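Local coordinates for protein dihydropteroate synthase (Stenotrophomonas maltophilia, PDB 7L6P) that probably condenses para-aminobenzoate with 6-hydroxymethyl-7,8-dihydropterin diphosphate to make 7,8-dihydropteroate, the immediate precursor of folates, with magnesium as cofactor, at residues A[152-155]-A[160-163]; A[93-98]-A[104-109]. All blocks are in the same frame, centred on the assembly; numbering follows the deposited sequence.

Dihydropteroate synthase is built on a closed eight-stranded parallel barrel with helices around it, a TIM barrel. Going from the N terminus, contact 2 comes first. It closes the short turn between helix 84-101 and strand 106-109, and so ties an outer helix to the third barrel strand. Contact 1 follows after the fourth and fifth barrel strands. It closes a tighter turn in the excursion that leaves strand 149-152 and leads on to helix 170-188. The two loops lie in series and neither crosses the other. The centres of contact 1 and contact 2 are about 26 Å apart. Contact 2 belongs to the barrel wall, contact 1 to a loop at the C-terminal ends of the strands.

Contact 1 of 2, residues A[152-155]-A[160-163]; sequences MHMQ and HMQA
Met154 lays its terminal methyl against the sulfur of Met161, with Met154 CE and Met161 SD 3.4 Å apart. The contact sits in the loop after strand 149-152, the fifth strand of the TIM barrel. Here the chain leaves the barrel, turns through a short, weakly bonded antiparallel hairpin of strands 156-157 and 160-161, and comes back beside its own start. The two methionine side chains are roughly perpendicular and touch through CE and SD. Met154 places CG between its backbone N and carbonyl carbon (chi1 60°). Its chain then bends at the thioether, which carries CE out to the hairpin. Met161 folds at both of its outer torsions, and Met161 CE lies 4.0 Å from Met154 CE. The result is a small apolar patch, buried on the Met154 side and open on the Met161 side.

Gln155 and Gln162 come together beside this patch, where the backbones are nearest, with 6.9 Å between Gln155 CA and Gln162 CA. The model puts the two amide ends too close for a sound bond, so their exact pairing and relative tilt are doubtful.

Neighbouring loops and helix 170-188 hold the first segment. The carbonyl of Met154 accepts a hydrogen bond from Arg134. His153 ND1 is hydrogen-bonded to Lys205, and the His153 ring sits edge-to-face with Phe177 of that helix. A backbone hydrogen bond between His153 and Asp198 of strand 195-198 ties the segment to the barrel itself. On the returning side Gln162 brings CG to 4.0 Å from Gln155 O, and Met161 SD lies 4.2 Å from Gln155 O, the same carbonyl oxygen.

Contact 2 of 2, residues A[93-98]-A[104-109]; sequences PVIEQL and VPISID. With IMD (imidazole), chain C.
The helix-to-strand return of a beta-alpha unit in the TIM barrel is closed here, with helix 84-101 packed on the third barrel strand, 106-109. The axis of residues 93-98 and that of strand 106-109 run nearly antiparallel (172°), 9.5 Å apart at their closest. No hydrogen bond joins the two segments, and the contact is made by buried aliphatic side chains.

Ile95 and Ile106 form its centre, and their side chains pass antiparallel to one another. Their branch methyls meet, with Ile95 CG2 3.8 Å from Ile106 CG2. Ile95 sets CG1 beside its backbone N (chi1 -67°) and extends from there, and this sends CD1 further along the strand. There it meets Ile108, whose chain lies across it, with 4.0 Å between Ile95 CD1 and Ile108 CD1. One turn on, Leu98 receives the other end of Ile106: Ile106 CD1 reaches Leu98 CB at 4.1 Å. Ile106 thus touches the helix with two methyls, CG2 at Ile95 and CD1 at Leu98, a turn later. Ile70 of the neighbouring strand 67-71 extends the same apolar layer, and Ile95 and Ile108 both also meet Ala119 of helix 113-121.

Ser107 points the other way, into the barrel, where its OG is hydrogen-bonded to Asp69 OD1. Asp109, at the C-terminal end of the strand, faces the bound imidazole, which probably came from the crystallisation liquor. Imidazole N1 gives a weak hydrogen bond to Asp109 OD2 at 3.2 Å, bent to 135°. Arg269 forms a salt bridge with the same oxygen. One strand therefore serves both layers: its isoleucines lie on the apolar, helix-covered outside, and its C-terminal end reaches the active site, as in TIM barrels.

Contact 1 of 2, residues A[152-155]-A[160-163]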
# COMPACT_ATOMS: atom_id res chain seq x y z
N MET A 152 17.30 -17.58 4.64
CA MET A 152 16.98 -16.92 3.39
C MET A 152 17.42 -17.79 2.22
O MET A 152 18.35 -18.59 2.33
CB MET A 152 17.66 -15.56 3.30
CG MET A 152 16.97 -14.64 2.32
SD MET A 152 17.83 -13.07 2.07
CE MET A 152 19.06 -13.59 0.88
N HIS A 153 16.73 -17.63 1.10
CA HIS A 153 17.15 -18.20 -0.17
C HIS A 153 17.86 -17.13 -0.98
O HIS A 153 17.35 -16.01 -1.12
CB HIS A 153 15.98 -18.74 -0.99
CG HIS A 153 16.37 -19.17 -2.37
ND1 HIS A 153 16.48 -18.29 -3.43
CD2 HIS A 153 16.71 -20.39 -2.85
CE1 HIS A 153 16.87 -18.95 -4.51
NE2 HIS A 153 17.02 -20.23 -4.19
N MET A 154 19.03 -17.48 -1.49
CA MET A 154 19.68 -16.71 -2.54
C MET A 154 20.39 -17.65 -3.50
O MET A 154 20.95 -18.66 -3.09
CB MET A 154 20.68 -15.70 -1.98
CG MET A 154 21.82 -16.30 -1.19
SD MET A 154 23.16 -15.12 -0.90
CE MET A 154 23.72 -14.98 -2.58
N GLN A 155 20.33 -17.31 -4.77
CA GLN A 155 21.17 -17.90 -5.79
C GLN A 155 22.46 -17.09 -5.83
O GLN A 155 22.40 -15.86 -5.82
CB GLN A 155 20.46 -17.89 -7.14
CG GLN A 155 20.74 -19.09 -8.01
CD GLN A 155 19.89 -19.12 -9.27
OE1 GLN A 155 19.09 -20.04 -9.47
NE2 GLN A 155 20.06 -18.13 -10.13
N HIS A 160 28.99 -12.03 -4.41
CA HIS A 160 28.97 -12.33 -5.84
C HIS A 160 27.54 -12.73 -6.20
O HIS A 160 27.21 -13.92 -6.23
CB HIS A 160 29.98 -13.41 -6.19
CG HIS A 160 31.33 -13.14 -5.62
ND1 HIS A 160 31.67 -13.48 -4.33
CD2 HIS A 160 32.43 -12.56 -6.16
CE1 HIS A 160 32.92 -13.11 -4.09
NE2 HIS A 160 33.40 -12.56 -5.19
N MET A 161 26.72 -11.73 -6.47
CA MET A 161 25.36 -11.99 -6.91
C MET A 161 25.35 -12.31 -8.40
O MET A 161 26.22 -11.87 -9.17
CB MET A 161 24.48 -10.78 -6.61
CG MET A 161 23.21 -11.07 -5.80
SD MET A 161 23.45 -12.09 -4.31
CE MET A 161 24.68 -11.15 -3.40
N GLN A 162 24.38 -13.12 -8.79
CA GLN A 162 24.27 -13.60 -10.17
C GLN A 162 23.84 -12.50 -11.13
O GLN A 162 22.86 -11.80 -10.87
CB GLN A 162 23.29 -14.74 -10.23
CG GLN A 162 23.78 -15.97 -9.57
CD GLN A 162 23.18 -17.16 -10.22
OE1 GLN A 162 21.97 -17.19 -10.46
NE2 GLN A 162 24.01 -18.15 -10.57
N ALA A 163 24.55 -12.38 -12.25
CA ALA A 163 24.20 -11.38 -13.24
C ALA A 163 22.93 -11.77 -14.00
O ALA A 163 22.03 -10.94 -14.19
CB ALA A 163 25.36 -11.16 -14.21

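Contact 2 of 2, residues A[93-98]-A[104-109]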
# COMPACT_ATOMS: atom_id res chain seq x y z
N PRO A 93 29.37 -2.70 19.03
CA PRO A 93 28.92 -1.55 19.84
C PRO A 93 27.49 -1.16 19.55
O PRO A 93 26.76 -0.78 20.48
CB PRO A 93 29.91 -0.43 19.47
CG PRO A 93 30.48 -0.84 18.16
CD PRO A 93 30.55 -2.34 18.21
N VAL A 94 27.05 -1.27 18.30
CA VAL A 94 25.69 -0.88 17.97
C VAL A 94 24.69 -1.83 18.61
O VAL A 94 23.62 -1.42 19.06
CB VAL A 94 25.51 -0.79 16.45
CG1 VAL A 94 24.04 -0.53 16.08
CG2 VAL A 94 26.39 0.30 15.87
N ILE A 95 25.03 -3.12 18.68
CA ILE A 95 24.13 -4.08 19.30
C ILE A 95 24.12 -3.91 20.82
O ILE A 95 23.06 -3.86 21.45
CB ILE A 95 24.50 -5.52 18.92
CG1 ILE A 95 24.26 -5.75 17.43
CG2 ILE A 95 23.62 -6.48 19.66
CD1 ILE A 95 24.67 -7.12 16.97
N GLU A 96 25.31 -3.82 21.43
CA GLU A 96 25.38 -3.66 22.88
C GLU A 96 24.54 -2.47 23.34
O GLU A 96 23.72 -2.60 24.25
CB GLU A 96 26.83 -3.49 23.34
CG GLU A 96 27.62 -4.78 23.43
CD GLU A 96 29.09 -4.55 23.73
OE1 GLU A 96 29.59 -3.45 23.42
OE2 GLU A 96 29.73 -5.45 24.29
N GLN A 97 24.70 -1.32 22.68
CA GLN A 97 24.02 -0.11 23.12
C GLN A 97 22.52 -0.17 22.84
O GLN A 97 21.71 0.19 23.70
CB GLN A 97 24.64 1.12 22.46
CG GLN A 97 25.77 1.73 23.26
CD GLN A 97 26.60 2.71 22.44
OE1 GLN A 97 26.27 3.90 22.37
NE2 GLN A 97 27.66 2.21 21.81
N LEU A 98 22.14 -0.61 21.63
CA LEU A 98 20.72 -0.71 21.30
C LEU A 98 20.01 -1.70 22.21
O LEU A 98 18.84 -1.51 22.55
CB LEU A 98 20.54 -1.09 19.84
CG LEU A 98 20.72 0.07 18.86
CD1 LEU A 98 20.70 -0.46 17.44
CD2 LEU A 98 19.64 1.12 19.07
N VAL A 104 13.08 -4.03 22.38
CA VAL A 104 12.78 -4.81 21.18
C VAL A 104 13.90 -5.80 20.88
O VAL A 104 15.05 -5.62 21.33
CB VAL A 104 12.53 -3.89 19.98
CG1 VAL A 104 11.50 -2.82 20.31
CG2 VAL A 104 13.83 -3.26 19.50
N PRO A 105 13.61 -6.89 20.18
CA PRO A 105 14.66 -7.81 19.75
C PRO A 105 15.66 -7.15 18.81
O PRO A 105 15.30 -6.36 17.93
CB PRO A 105 13.88 -8.92 19.05
CG PRO A 105 12.47 -8.80 19.60
CD PRO A 105 12.26 -7.37 19.81
N ILE A 106 16.94 -7.48 18.99
CA ILE A 106 18.01 -6.98 18.14
C ILE A 106 18.53 -8.14 17.30
O ILE A 106 19.08 -9.11 17.84
CB ILE A 106 19.15 -6.37 18.98
CG1 ILE A 106 18.59 -5.31 19.93
CG2 ILE A 106 20.25 -5.84 18.06
CD1 ILE A 106 17.88 -4.17 19.23
N SER A 107 18.36 -8.04 15.99
CA SER A 107 18.82 -9.09 15.09
C SER A 107 20.16 -8.70 14.48
O SER A 107 20.40 -7.53 14.18
CB SER A 107 17.81 -9.35 13.98
OG SER A 107 18.43 -10.15 12.98
N ILE A 108 21.01 -9.70 14.28
CA ILE A 108 22.29 -9.51 13.60
C ILE A 108 22.16 -10.01 12.17
O ILE A 108 21.77 -11.17 11.93
CB ILE A 108 23.45 -10.21 14.33
CG1 ILE A 108 24.73 -10.04 13.51
CG2 ILE A 108 23.15 -11.68 14.57
CD1 ILE A 108 25.13 -8.60 13.33
N ASP A 109 22.48 -9.14 11.23
CA ASP A 109 22.42 -9.40 9.80
C ASP A 109 23.81 -9.84 9.36
O ASP A 109 24.68 -9.01 9.08
CB ASP A 109 21.92 -8.14 9.09
CG ASP A 109 21.80 -8.29 7.59
OD1 ASP A 109 21.99 -9.41 7.07
OD2 ASP A 109 21.51 -7.27 6.92
N1 IMD C . 19.73 -8.90 4.76
C2 IMD C . 19.56 -10.03 5.49
N3 IMD C . 18.55 -10.77 4.95
C4 IMD C . 18.08 -10.08 3.88
C5 IMD C . 18.82 -8.91 3.75